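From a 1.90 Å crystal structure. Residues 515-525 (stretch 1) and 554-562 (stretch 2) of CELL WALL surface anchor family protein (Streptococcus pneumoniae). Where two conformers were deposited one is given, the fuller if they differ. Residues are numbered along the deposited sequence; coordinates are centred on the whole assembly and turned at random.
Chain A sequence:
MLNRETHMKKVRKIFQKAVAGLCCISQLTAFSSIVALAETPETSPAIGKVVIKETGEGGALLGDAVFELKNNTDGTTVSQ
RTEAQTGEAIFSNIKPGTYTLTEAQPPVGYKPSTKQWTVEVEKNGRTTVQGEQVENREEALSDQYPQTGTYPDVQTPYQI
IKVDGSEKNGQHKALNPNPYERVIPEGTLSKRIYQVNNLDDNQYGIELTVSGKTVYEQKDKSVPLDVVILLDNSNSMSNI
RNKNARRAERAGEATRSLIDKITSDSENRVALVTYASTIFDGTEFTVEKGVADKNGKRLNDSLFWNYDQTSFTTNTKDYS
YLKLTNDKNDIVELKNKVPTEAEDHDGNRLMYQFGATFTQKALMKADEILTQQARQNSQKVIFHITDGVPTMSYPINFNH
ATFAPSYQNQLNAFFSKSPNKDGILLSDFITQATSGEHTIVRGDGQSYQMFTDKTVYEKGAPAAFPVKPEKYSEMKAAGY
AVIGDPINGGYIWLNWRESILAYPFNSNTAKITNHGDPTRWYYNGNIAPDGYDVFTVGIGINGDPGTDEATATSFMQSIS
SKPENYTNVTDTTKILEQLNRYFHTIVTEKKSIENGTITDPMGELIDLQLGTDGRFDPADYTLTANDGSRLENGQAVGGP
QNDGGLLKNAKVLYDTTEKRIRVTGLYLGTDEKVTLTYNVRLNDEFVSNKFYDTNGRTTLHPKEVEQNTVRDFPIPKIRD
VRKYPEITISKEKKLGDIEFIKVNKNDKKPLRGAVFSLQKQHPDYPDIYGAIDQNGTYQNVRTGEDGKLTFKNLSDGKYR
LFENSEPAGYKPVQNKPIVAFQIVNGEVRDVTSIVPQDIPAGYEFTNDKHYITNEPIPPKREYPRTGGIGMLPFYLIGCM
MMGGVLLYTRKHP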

# COMPACT_ATOMS: atom_id res chain seq x y z
N HIS A 515 -45.42 27.89 -19.90
CA HIS A 515 -44.46 27.00 -20.53
C HIS A 515 -44.61 25.55 -20.00
O HIS A 515 -44.03 24.65 -20.60
N GLY A 516 -45.40 25.33 -18.96
CA GLY A 516 -45.57 23.97 -18.41
C GLY A 516 -46.43 23.12 -19.32
O GLY A 516 -46.02 22.02 -19.60
N ASP A 517 -47.58 23.63 -19.75
CA ASP A 517 -48.50 22.89 -20.59
C ASP A 517 -47.85 22.35 -21.87
O ASP A 517 -48.00 21.15 -22.13
N PRO A 518 -47.19 23.20 -22.68
CA PRO A 518 -46.54 22.62 -23.82
C PRO A 518 -45.45 21.62 -23.51
O PRO A 518 -45.30 20.64 -24.28
N THR A 519 -44.68 21.86 -22.44
CA THR A 519 -43.63 20.92 -22.07
C THR A 519 -44.25 19.57 -21.68
O THR A 519 -43.76 18.50 -22.09
N ARG A 520 -45.33 19.62 -20.89
CA ARG A 520 -46.02 18.43 -20.47
C ARG A 520 -46.70 17.69 -21.63
O ARG A 520 -46.61 16.46 -21.74
N TRP A 521 -47.36 18.41 -22.54
CA TRP A 521 -47.89 17.78 -23.73
C TRP A 521 -46.81 17.16 -24.61
O TRP A 521 -47.05 16.07 -25.20
N TYR A 522 -45.67 17.86 -24.71
CA TYR A 522 -44.49 17.35 -25.42
C TYR A 522 -44.11 15.97 -24.79
O TYR A 522 -43.88 14.96 -25.48
N TYR A 523 -44.01 15.95 -23.46
CA TYR A 523 -43.59 14.75 -22.72
C TYR A 523 -44.57 13.60 -22.99
O TYR A 523 -44.15 12.48 -23.37
N ASN A 524 -45.86 13.86 -22.79
CA ASN A 524 -46.90 12.85 -23.00
C ASN A 524 -46.87 12.31 -24.43
O ASN A 524 -47.09 11.12 -24.67
N GLY A 525 -46.60 13.22 -25.36
CA GLY A 525 -46.66 12.81 -26.77
C GLY A 525 -45.45 12.02 -27.29
O GLY A 525 -45.60 11.24 -28.22
N SER A 554 -47.11 19.41 -9.46
CA SER A 554 -47.88 18.71 -10.48
C SER A 554 -47.12 18.63 -11.80
O SER A 554 -47.08 17.57 -12.42
N PHE A 555 -46.49 19.72 -12.23
CA PHE A 555 -45.77 19.75 -13.47
C PHE A 555 -44.59 18.77 -13.47
O PHE A 555 -44.36 18.09 -14.46
N MET A 556 -43.77 18.78 -12.41
CA MET A 556 -42.58 17.92 -12.34
C MET A 556 -42.96 16.43 -12.27
O MET A 556 -42.28 15.56 -12.84
N GLN A 557 -44.03 16.13 -11.56
CA GLN A 557 -44.59 14.77 -11.60
C GLN A 557 -44.97 14.34 -13.04
O GLN A 557 -44.73 13.17 -13.40
N SER A 558 -45.51 15.27 -13.84
CA SER A 558 -46.03 14.94 -15.17
C SER A 558 -44.87 14.81 -16.14
O SER A 558 -45.07 14.28 -17.22
N ILE A 559 -43.66 15.27 -15.80
CA ILE A 559 -42.53 14.92 -16.67
C ILE A 559 -41.64 13.88 -16.05
O ILE A 559 -40.44 13.84 -16.33
N SER A 560 -42.21 13.05 -15.18
CA SER A 560 -41.51 11.89 -14.63
C SER A 560 -42.39 10.69 -15.02
O SER A 560 -43.57 10.88 -15.32
N SER A 561 -41.87 9.47 -14.95
CA SER A 561 -42.61 8.30 -15.49
C SER A 561 -43.76 7.85 -14.58
O SER A 561 -44.65 7.15 -15.03
N LYS A 562 -43.77 8.25 -13.31
CA LYS A 562 -44.96 8.17 -12.45
C LYS A 562 -44.81 9.23 -11.35
O LYS A 562 -43.71 9.73 -11.16

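This is a small packing contact built round two aromatic rings, between one helix and the end of a second with the loop that follows it, with no direct hydrogen bond across it and one water bridge. The helix axes come within 10.0 Å at an angle of 21°, and 387 Å² is buried in total.

Tyr523 has the most surface covered (89 Å²). Its chi1 is t (-178°), and its CA-to-CB bond points toward stretch 2. Ile559 lies over one face of the ring, with its CA 3.7 Å from the ring centroid in a CH-pi contact. Its CA-to-CB bond points sideways, with chi1 p and chi2 t. Tyr523 CD2 is 3.9 Å from Ile559 CB. At the far end of the ring, Tyr523 OH is 3.4 Å from Ser561 N, but the angle is too poor for a hydrogen bond.

Phe555 fills the other end of the contact. Its CA-to-CB bond points sideways, and chi1 t (168°) brings the ring nearer to stretch 1. The ring edge meets Gly516, Thr519 and Arg520. Phe555 CE1 is 3.4 Å from Gly516 O, and Phe555 CZ is 3.8 Å from Thr519 CG2. Gly516 has no side chain, which suits the close approach: an ideal CB there would lie a tight 3.4 Å from Phe555 CD1.

The CA-to-CB bond of Thr519 points toward stretch 2, with chi1 m. Thr519 OG1 donates to His515 O (2.7 Å), within its own stretch, while CG2 meets the Phe555 ring.

Arg520 has its CA-to-CB bond sideways, with chi1 t, chi2 t and chi3 p. Arg520 CD is 3.3 Å from Ser558 OG, while Arg520 NH2 forms a salt bridge with Asp517 OD1 at 2.9 Å. The CA-to-CB bond of Ser558 points toward stretch 1, with chi1 p, but Ser558 OG donates to Phe555 O (2.6 Å).

The polar link is water 1. Its oxygen donates to Asn524 OD1 (2.7 Å) and to Ser558 O (2.6 Å), joining two oxygens that are 4.4 Å apart. Asn524 has chi1 m, and its end comes nearer to stretch 2.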

# COMPACT_ATOMS: atom_id res chain seq x y z
CB HIS A 515 -43.03 27.50 -20.26
CG HIS A 515 -42.81 28.84 -20.89
ND1 HIS A 515 -42.72 29.05 -22.25
CD2 HIS A 515 -42.84 30.07 -20.32
CE1 HIS A 515 -42.65 30.35 -22.50
NE2 HIS A 515 -42.72 30.99 -21.34
CB ASP A 517 -49.81 23.64 -20.90
CG ASP A 517 -50.68 23.84 -19.68
OD1 ASP A 517 -50.61 22.96 -18.80
OD2 ASP A 517 -51.43 24.85 -19.58
CB PRO A 518 -45.99 23.82 -24.60
CG PRO A 518 -45.91 24.91 -23.56
CD PRO A 518 -47.13 24.67 -22.71
CB THR A 519 -42.72 21.50 -20.98
OG1 THR A 519 -42.24 22.79 -21.41
CG2 THR A 519 -41.59 20.48 -20.69
CB ARG A 520 -47.06 18.79 -19.38
CG ARG A 520 -47.95 17.67 -19.02
CD ARG A 520 -48.83 18.04 -17.79
NE ARG A 520 -49.66 19.19 -18.13
CZ ARG A 520 -50.86 19.11 -18.71
NH1 ARG A 520 -51.40 17.94 -19.06
NH2 ARG A 520 -51.53 20.21 -18.95
CB TRP A 521 -48.72 18.80 -24.53
CG TRP A 521 -49.91 19.26 -23.79
CD1 TRP A 521 -50.66 18.56 -22.89
CD2 TRP A 521 -50.57 20.53 -23.95
NE1 TRP A 521 -51.72 19.33 -22.46
CE2 TRP A 521 -51.66 20.55 -23.07
CE3 TRP A 521 -50.29 21.66 -24.72
CZ2 TRP A 521 -52.52 21.65 -22.97
CZ3 TRP A 521 -51.13 22.76 -24.61
CH2 TRP A 521 -52.21 22.75 -23.75
CB TYR A 522 -43.28 18.28 -25.41
CG TYR A 522 -42.03 17.42 -25.70
CD1 TYR A 522 -41.75 16.92 -26.98
CD2 TYR A 522 -41.21 17.02 -24.66
CE1 TYR A 522 -40.64 16.09 -27.18
CE2 TYR A 522 -40.10 16.18 -24.83
CZ TYR A 522 -39.84 15.76 -26.12
OH TYR A 522 -38.77 14.92 -26.32
CB TYR A 523 -43.49 15.04 -21.22
CG TYR A 523 -43.01 13.84 -20.41
CD1 TYR A 523 -43.90 12.86 -19.97
CD2 TYR A 523 -41.66 13.71 -20.09
CE1 TYR A 523 -43.45 11.73 -19.20
CE2 TYR A 523 -41.22 12.65 -19.31
CZ TYR A 523 -42.10 11.67 -18.90
OH TYR A 523 -41.57 10.61 -18.19
CB ASN A 524 -48.31 13.45 -22.81
CG ASN A 524 -48.61 13.73 -21.35
OD1 ASN A 524 -47.93 13.22 -20.46
ND2 ASN A 524 -49.64 14.53 -21.10
CB SER A 554 -49.21 19.40 -10.74
OG SER A 554 -49.86 19.54 -9.50
CB PHE A 555 -45.20 21.15 -13.80
CG PHE A 555 -44.23 21.10 -14.91
CD1 PHE A 555 -44.69 21.06 -16.24
CD2 PHE A 555 -42.86 21.01 -14.64
CE1 PHE A 555 -43.77 20.90 -17.26
CE2 PHE A 555 -41.95 20.87 -15.65
CZ PHE A 555 -42.40 20.82 -16.99
CB MET A 556 -41.78 18.31 -11.06
CG MET A 556 -41.00 19.63 -11.19
SD MET A 556 -39.85 19.65 -12.59
CE MET A 556 -39.53 21.41 -12.70
CB GLN A 557 -45.81 14.69 -10.70
CG GLN A 557 -45.44 14.65 -9.20
CD GLN A 557 -46.63 14.85 -8.27
OE1 GLN A 557 -47.70 15.24 -8.72
NE2 GLN A 557 -46.44 14.63 -6.97
CB SER A 558 -46.93 16.05 -15.73
OG SER A 558 -46.12 17.15 -16.17
CB ILE A 559 -41.74 16.16 -17.12
CG1 ILE A 559 -41.15 16.92 -15.91
CG2 ILE A 559 -42.64 17.11 -17.99
CD1 ILE A 559 -39.90 17.69 -16.22
CB SER A 560 -41.51 11.94 -13.09
OG SER A 560 -40.91 13.14 -12.64
CB SER A 561 -41.67 7.15 -15.90
OG SER A 561 -40.87 6.72 -14.77
CB LYS A 562 -45.09 6.79 -11.83
CG LYS A 562 -43.98 6.46 -10.91
CD LYS A 562 -44.23 5.05 -10.33
CE LYS A 562 -42.87 4.41 -10.31
NZ LYS A 562 -42.95 3.23 -9.45
O HOH W 1 -47.40 13.22 -17.80